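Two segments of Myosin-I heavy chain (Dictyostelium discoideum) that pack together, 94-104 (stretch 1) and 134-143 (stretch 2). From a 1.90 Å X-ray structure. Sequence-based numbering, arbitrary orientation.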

ATOM      1  N   LYS A  94      -4.003  15.565  14.574  1.00 21.74           N
ATOM      2  CA  LYS A  94      -4.552  15.522  15.929  1.00 22.97           C
ATOM      3  C   LYS A  94      -5.750  14.565  15.993  1.00 21.02           C
ATOM      4  O   LYS A  94      -5.843  13.727  16.887  1.00 22.50           O
ATOM      5  CB  LYS A  94      -4.938  16.924  16.408  1.00 26.45           C
ATOM      6  CG  LYS A  94      -3.748  17.860  16.646  1.00 27.98           C
ATOM      7  CD  LYS A  94      -2.984  17.508  17.922  1.00 31.93           C
ATOM      8  CE  LYS A  94      -1.743  18.391  18.077  1.00 35.52           C
ATOM      9  NZ  LYS A  94      -0.996  18.064  19.321  1.00 50.76           N
ATOM     10  N   GLY A  95      -6.660  14.676  15.031  1.00 23.11           N
ATOM     11  CA  GLY A  95      -7.870  13.862  15.059  1.00 20.95           C
ATOM     12  C   GLY A  95      -7.619  12.380  14.832  1.00 21.50           C
ATOM     13  O   GLY A  95      -8.275  11.523  15.442  1.00 21.36           O
ATOM     14  N   LEU A  96      -6.681  12.060  13.943  1.00 22.35           N
ATOM     15  CA  LEU A  96      -6.395  10.656  13.655  1.00 19.92           C
ATOM     16  C   LEU A  96      -5.807   9.972  14.895  1.00 21.79           C
ATOM     17  O   LEU A  96      -6.180   8.845  15.230  1.00 20.61           O
ATOM     18  CB  LEU A  96      -5.451  10.511  12.448  1.00 22.01           C
ATOM     19  CG  LEU A  96      -5.114   9.065  12.053  1.00 23.78           C
ATOM     20  CD1 LEU A  96      -6.395   8.279  11.692  1.00 22.63           C
ATOM     21  CD2 LEU A  96      -4.102   9.007  10.885  1.00 22.11           C
ATOM     22  N   ALA A  97      -4.906  10.669  15.579  1.00 20.86           N
ATOM     23  CA  ALA A  97      -4.198  10.113  16.726  1.00 23.69           C
ATOM     24  C   ALA A  97      -4.979  10.174  18.042  1.00 28.81           C
ATOM     25  O   ALA A  97      -4.749   9.363  18.945  1.00 26.59           O
ATOM     26  CB  ALA A  97      -2.826  10.808  16.887  1.00 22.67           C
ATOM     27  N   ILE A  98      -5.884  11.143  18.156  1.00 22.55           N
ATOM     28  CA  ILE A  98      -6.595  11.392  19.413  1.00 23.76           C
ATOM     29  C   ILE A  98      -8.099  11.250  19.182  1.00 24.14           C
ATOM     30  O   ILE A  98      -8.765  12.183  18.729  1.00 23.92           O
ATOM     31  CB  ILE A  98      -6.252  12.803  19.988  1.00 24.24           C
ATOM     32  CG1 ILE A  98      -4.729  12.984  20.110  1.00 23.41           C
ATOM     33  CG2 ILE A  98      -6.900  13.016  21.349  1.00 24.37           C
ATOM     34  CD1 ILE A  98      -4.281  14.455  20.154  1.00 25.84           C
ATOM     35  N   GLU A  99      -8.631  10.070  19.480  1.00 23.08           N
ATOM     36  CA  GLU A  99     -10.006   9.762  19.104  1.00 29.24           C
ATOM     37  C   GLU A  99     -10.978  10.723  19.766  1.00 27.70           C
ATOM     38  O   GLU A  99     -12.061  11.000  19.239  1.00 26.07           O
ATOM     39  CB  GLU A  99     -10.373   8.329  19.491  1.00 32.47           C
ATOM     40  CG  GLU A  99     -11.634   7.847  18.803  1.00 43.10           C
ATOM     41  CD  GLU A  99     -12.367   6.787  19.592  1.00 48.66           C
ATOM     42  OE1 GLU A  99     -11.840   5.659  19.701  1.00 60.24           O
ATOM     43  OE2 GLU A  99     -13.469   7.091  20.109  1.00 54.98           O
ATOM     44  N   SER A 100     -10.591  11.233  20.925  1.00 25.15           N
ATOM     45  CA  SER A 100     -11.492  12.080  21.691  1.00 27.90           C
ATOM     46  C   SER A 100     -11.547  13.520  21.176  1.00 26.79           C
ATOM     47  O   SER A 100     -12.238  14.353  21.756  1.00 26.41           O
ATOM     48  CB  SER A 100     -11.126  12.040  23.183  1.00 29.56           C
ATOM     49  OG  SER A 100      -9.781  12.428  23.384  1.00 29.57           O
ATOM     50  N   LEU A 101     -10.816  13.814  20.099  1.00 20.50           N
ATOM     51  CA  LEU A 101     -10.914  15.112  19.451  1.00 24.53           C
ATOM     52  C   LEU A 101     -11.687  15.032  18.125  1.00 20.12           C
ATOM     53  O   LEU A 101     -11.911  16.034  17.478  1.00 21.93           O
ATOM     54  CB  LEU A 101      -9.529  15.711  19.199  1.00 25.86           C
ATOM     55  CG  LEU A 101      -8.845  16.427  20.371  1.00 29.83           C
ATOM     56  CD1 LEU A 101      -7.417  16.743  20.026  1.00 25.18           C
ATOM     57  CD2 LEU A 101      -9.599  17.715  20.731  1.00 25.67           C
ATOM     58  N   ARG A 102     -12.069  13.834  17.715  1.00 19.69           N
ATOM     59  CA  ARG A 102     -12.667  13.670  16.392  1.00 19.93           C
ATOM     60  C   ARG A 102     -14.012  14.371  16.305  1.00 21.27           C
ATOM     61  O   ARG A 102     -14.291  15.086  15.319  1.00 20.35           O
ATOM     62  CB  ARG A 102     -12.812  12.183  16.046  1.00 19.64           C
ATOM     63  CG  ARG A 102     -11.453  11.503  15.859  1.00 22.44           C
ATOM     64  CD  ARG A 102     -11.586  10.035  15.578  1.00 21.01           C
ATOM     65  NE  ARG A 102     -10.277   9.428  15.342  1.00 20.55           N
ATOM     66  CZ  ARG A 102     -10.095   8.155  15.030  1.00 22.15           C
ATOM     67  NH1 ARG A 102     -11.142   7.360  14.889  1.00 25.30           N
ATOM     68  NH2 ARG A 102      -8.868   7.683  14.829  1.00 21.95           N
ATOM     69  N   ASP A 103     -14.848  14.176  17.320  1.00 19.15           N
ATOM     70  CA  ASP A 103     -16.191  14.787  17.261  1.00 25.56           C
ATOM     71  C   ASP A 103     -16.097  16.302  17.338  1.00 21.68           C
ATOM     72  O   ASP A 103     -16.828  17.018  16.650  1.00 22.45           O
ATOM     73  CB  ASP A 103     -17.127  14.213  18.324  1.00 23.33           C
ATOM     74  CG  ASP A 103     -17.521  12.773  18.028  1.00 24.81           C
ATOM     75  OD1 ASP A 103     -17.291  12.297  16.887  1.00 22.61           O
ATOM     76  OD2 ASP A 103     -18.066  12.115  18.931  1.00 26.28           O
ATOM     77  N   GLU A 104     -15.167  16.789  18.156  1.00 20.15           N
ATOM     78  CA  GLU A 104     -14.845  18.212  18.195  1.00 19.13           C
ATOM     79  C   GLU A 104     -14.604  18.779  16.797  1.00 24.28           C
ATOM     80  O   GLU A 104     -15.232  19.768  16.399  1.00 20.48           O
ATOM     81  CB  GLU A 104     -13.611  18.455  19.071  1.00 23.84           C
ATOM     82  CG  GLU A 104     -13.126  19.899  19.067  1.00 25.20           C
ATOM     83  CD  GLU A 104     -13.942  20.797  19.980  1.00 28.92           C
ATOM     84  OE1 GLU A 104     -14.437  20.303  21.017  1.00 24.32           O
ATOM     85  OE2 GLU A 104     -14.091  21.996  19.649  1.00 30.85           O
ATOM     86  N   SER A 134     -12.110  11.509   4.782  1.00 18.13           N
ATOM     87  CA  SER A 134     -11.124  10.643   4.126  1.00 18.92           C
ATOM     88  C   SER A 134     -10.045  10.136   5.085  1.00 21.03           C
ATOM     89  O   SER A 134      -9.178   9.351   4.683  1.00 18.69           O
ATOM     90  CB  SER A 134     -10.459  11.397   2.969  1.00 20.89           C
ATOM     91  OG  SER A 134     -11.436  11.867   2.034  1.00 19.92           O
ATOM     92  N   THR A 135     -10.092  10.597   6.334  1.00 18.50           N
ATOM     93  CA  THR A 135      -9.054  10.281   7.321  1.00 19.17           C
ATOM     94  C   THR A 135      -9.562   9.481   8.534  1.00 21.38           C
ATOM     95  O   THR A 135      -8.937   8.499   8.942  1.00 20.23           O
ATOM     96  CB  THR A 135      -8.301  11.563   7.790  1.00 17.11           C
ATOM     97  OG1 THR A 135      -7.946  12.359   6.647  1.00 18.76           O
ATOM     98  CG2 THR A 135      -7.008  11.184   8.586  1.00 18.26           C
ATOM     99  N   PHE A 136     -10.679   9.910   9.124  1.00 18.32           N
ATOM    100  CA  PHE A 136     -11.287   9.195  10.249  1.00 16.92           C
ATOM    101  C   PHE A 136     -12.762   9.594  10.352  1.00 17.45           C
ATOM    102  O   PHE A 136     -13.145  10.696   9.939  1.00 19.69           O
ATOM    103  CB  PHE A 136     -10.581   9.520  11.588  1.00 18.61           C
ATOM    104  CG  PHE A 136     -10.451  10.989  11.850  1.00 19.39           C
ATOM    105  CD1 PHE A 136     -11.530  11.722  12.341  1.00 16.91           C
ATOM    106  CD2 PHE A 136      -9.270  11.657  11.551  1.00 21.20           C
ATOM    107  CE1 PHE A 136     -11.430  13.090  12.542  1.00 17.55           C
ATOM    108  CE2 PHE A 136      -9.155  13.026  11.755  1.00 20.54           C
ATOM    109  CZ  PHE A 136     -10.244  13.744  12.250  1.00 21.62           C
ATOM    110  N   PRO A 137     -13.588   8.701  10.896  1.00 18.26           N
ATOM    111  CA  PRO A 137     -15.008   9.025  10.989  1.00 22.46           C
ATOM    112  C   PRO A 137     -15.351   9.678  12.325  1.00 20.38           C
ATOM    113  O   PRO A 137     -14.549   9.668  13.263  1.00 20.15           O
ATOM    114  CB  PRO A 137     -15.669   7.656  10.872  1.00 21.42           C
ATOM    115  CG  PRO A 137     -14.690   6.746  11.605  1.00 23.60           C
ATOM    116  CD  PRO A 137     -13.307   7.322  11.345  1.00 20.13           C
ATOM    117  N   PRO A 138     -16.550  10.283  12.408  1.00 21.67           N
ATOM    118  CA  PRO A 138     -17.044  10.708  13.718  1.00 20.10           C
ATOM    119  C   PRO A 138     -17.202   9.472  14.587  1.00 21.31           C
ATOM    120  O   PRO A 138     -17.338   8.375  14.046  1.00 23.83           O
ATOM    121  CB  PRO A 138     -18.440  11.293  13.399  1.00 18.04           C
ATOM    122  CG  PRO A 138     -18.401  11.615  11.901  1.00 22.14           C
ATOM    123  CD  PRO A 138     -17.505  10.541  11.318  1.00 20.19           C
ATOM    124  N   THR A 139     -17.199   9.633  15.905  1.00 23.82           N
ATOM    125  CA  THR A 139     -17.460   8.511  16.789  1.00 24.87           C
ATOM    126  C   THR A 139     -18.933   8.123  16.687  1.00 26.57           C
ATOM    127  O   THR A 139     -19.733   8.851  16.111  1.00 26.37           O
ATOM    128  CB  THR A 139     -17.110   8.812  18.265  1.00 28.09           C
ATOM    129  OG1 THR A 139     -18.155   9.582  18.869  1.00 27.09           O
ATOM    130  CG2 THR A 139     -15.778   9.554  18.390  1.00 27.24           C
ATOM    131  N   ARG A 140     -19.281   6.976  17.262  1.00 32.10           N
ATOM    132  CA  ARG A 140     -20.644   6.463  17.207  1.00 29.61           C
ATOM    133  C   ARG A 140     -21.657   7.432  17.811  1.00 30.71           C
ATOM    134  O   ARG A 140     -22.841   7.364  17.498  1.00 32.96           O
ATOM    135  CB  ARG A 140     -20.733   5.123  17.938  1.00 32.04           C
ATOM    136  CG  ARG A 140     -20.403   5.220  19.406  1.00 38.56           C
ATOM    137  N   LYS A 141     -21.188   8.332  18.669  1.00 30.68           N
ATOM    138  CA  LYS A 141     -22.076   9.286  19.333  1.00 34.03           C
ATOM    139  C   LYS A 141     -22.519  10.419  18.414  1.00 36.75           C
ATOM    140  O   LYS A 141     -23.539  11.067  18.658  1.00 33.13           O
ATOM    141  CB  LYS A 141     -21.394   9.874  20.577  1.00 33.51           C
ATOM    142  CG  LYS A 141     -20.995   8.836  21.614  1.00 41.34           C
ATOM    143  CD  LYS A 141     -22.087   7.798  21.799  1.00 42.41           C
ATOM    144  N   LEU A 142     -21.764  10.653  17.346  1.00 29.75           N
ATOM    145  CA  LEU A 142     -22.058  11.773  16.467  1.00 23.93           C
ATOM    146  C   LEU A 142     -22.371  11.352  15.035  1.00 27.08           C
ATOM    147  O   LEU A 142     -22.993  12.102  14.289  1.00 27.88           O
ATOM    148  CB  LEU A 142     -20.890  12.771  16.483  1.00 25.12           C
ATOM    149  CG  LEU A 142     -20.908  13.967  15.522  1.00 28.14           C
ATOM    150  CD1 LEU A 142     -22.097  14.923  15.785  1.00 27.55           C
ATOM    151  CD2 LEU A 142     -19.579  14.705  15.634  1.00 25.08           C
ATOM    152  N   ILE A 143     -21.953  10.153  14.648  1.00 24.28           N
ATOM    153  CA  ILE A 143     -21.964   9.805  13.234  1.00 26.55           C
ATOM    154  C   ILE A 143     -23.339   9.872  12.557  1.00 25.69           C
ATOM    155  O   ILE A 143     -23.419  10.231  11.404  1.00 26.04           O
ATOM    156  CB  ILE A 143     -21.329   8.438  12.955  1.00 25.09           C
ATOM    157  CG1 ILE A 143     -21.199   8.218  11.443  1.00 27.41           C
ATOM    158  CG2 ILE A 143     -22.107   7.327  13.650  1.00 30.36           C
ATOM    159  CD1 ILE A 143     -20.176   7.141  11.082  1.00 38.53           C
TER
HETATM  160  O   HOH W   1     -13.906   7.752  15.242  1.00 24.73           O

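Two segments of the Dictyostelium myosin heavy chain pack through an aromatic contact at one end and a carboxylate clasp at the other, burying 514 Å² in total. Stretch 1 leaves a helix after Ala97 and is helical again at 102-104; stretch 2 has no regular helix or strand. At Gly95 the helix lies against the buried ring of Phe136: Gly95 C sits over one ring face, 3.5 Å from Phe136 CE2. A side chain would not fit here, since an ideal CB would lie 2.3 Å from Phe136 CZ. Leu96 continues the apolar contact, Leu96 CB lying 4.1 Å from Phe136 CD2, while Leu96 CD1 reaches to 3.8 Å from Thr135 O. Ala97 and Ile98 take no part, and Glu99 adds a lesser contact, Glu99 OE2 lying 3.8 Å from Thr139 CG2.

Arg102 points toward stretch 2 with an m chi1 and an otherwise extended side chain. Arg102 CG packs 3.5 Å from Phe136 CD1, and Phe136 CB lies over one face of the guanidinium. That group also turns back to the end of the first helix: Arg102 NE donates to Gly95 O (2.9 Å) and Arg102 NH2 to Leu96 O (3.0 Å). Arg102 NH1 donates to the oxygen of water 1 at 2.8 Å, and this water in turn donates to Pro137 O at 2.8 Å, bridging the stretches.

Asp103 is covered most, by 97 Å². Its carboxylate suits the spot because it offers two acceptors to one residue: Thr139 N donates to Asp103 OD1 (2.8 Å, 160°) and Thr139 OG1 to Asp103 OD2 (2.5 Å). Thr139 OG1 also accepts from Lys141 N (3.3 Å), tying the clasp to the residues that follow. Asp103 OD1 further touches Pro138 CA and Leu142 CD2, both at 3.6 Å. Glu104 points away.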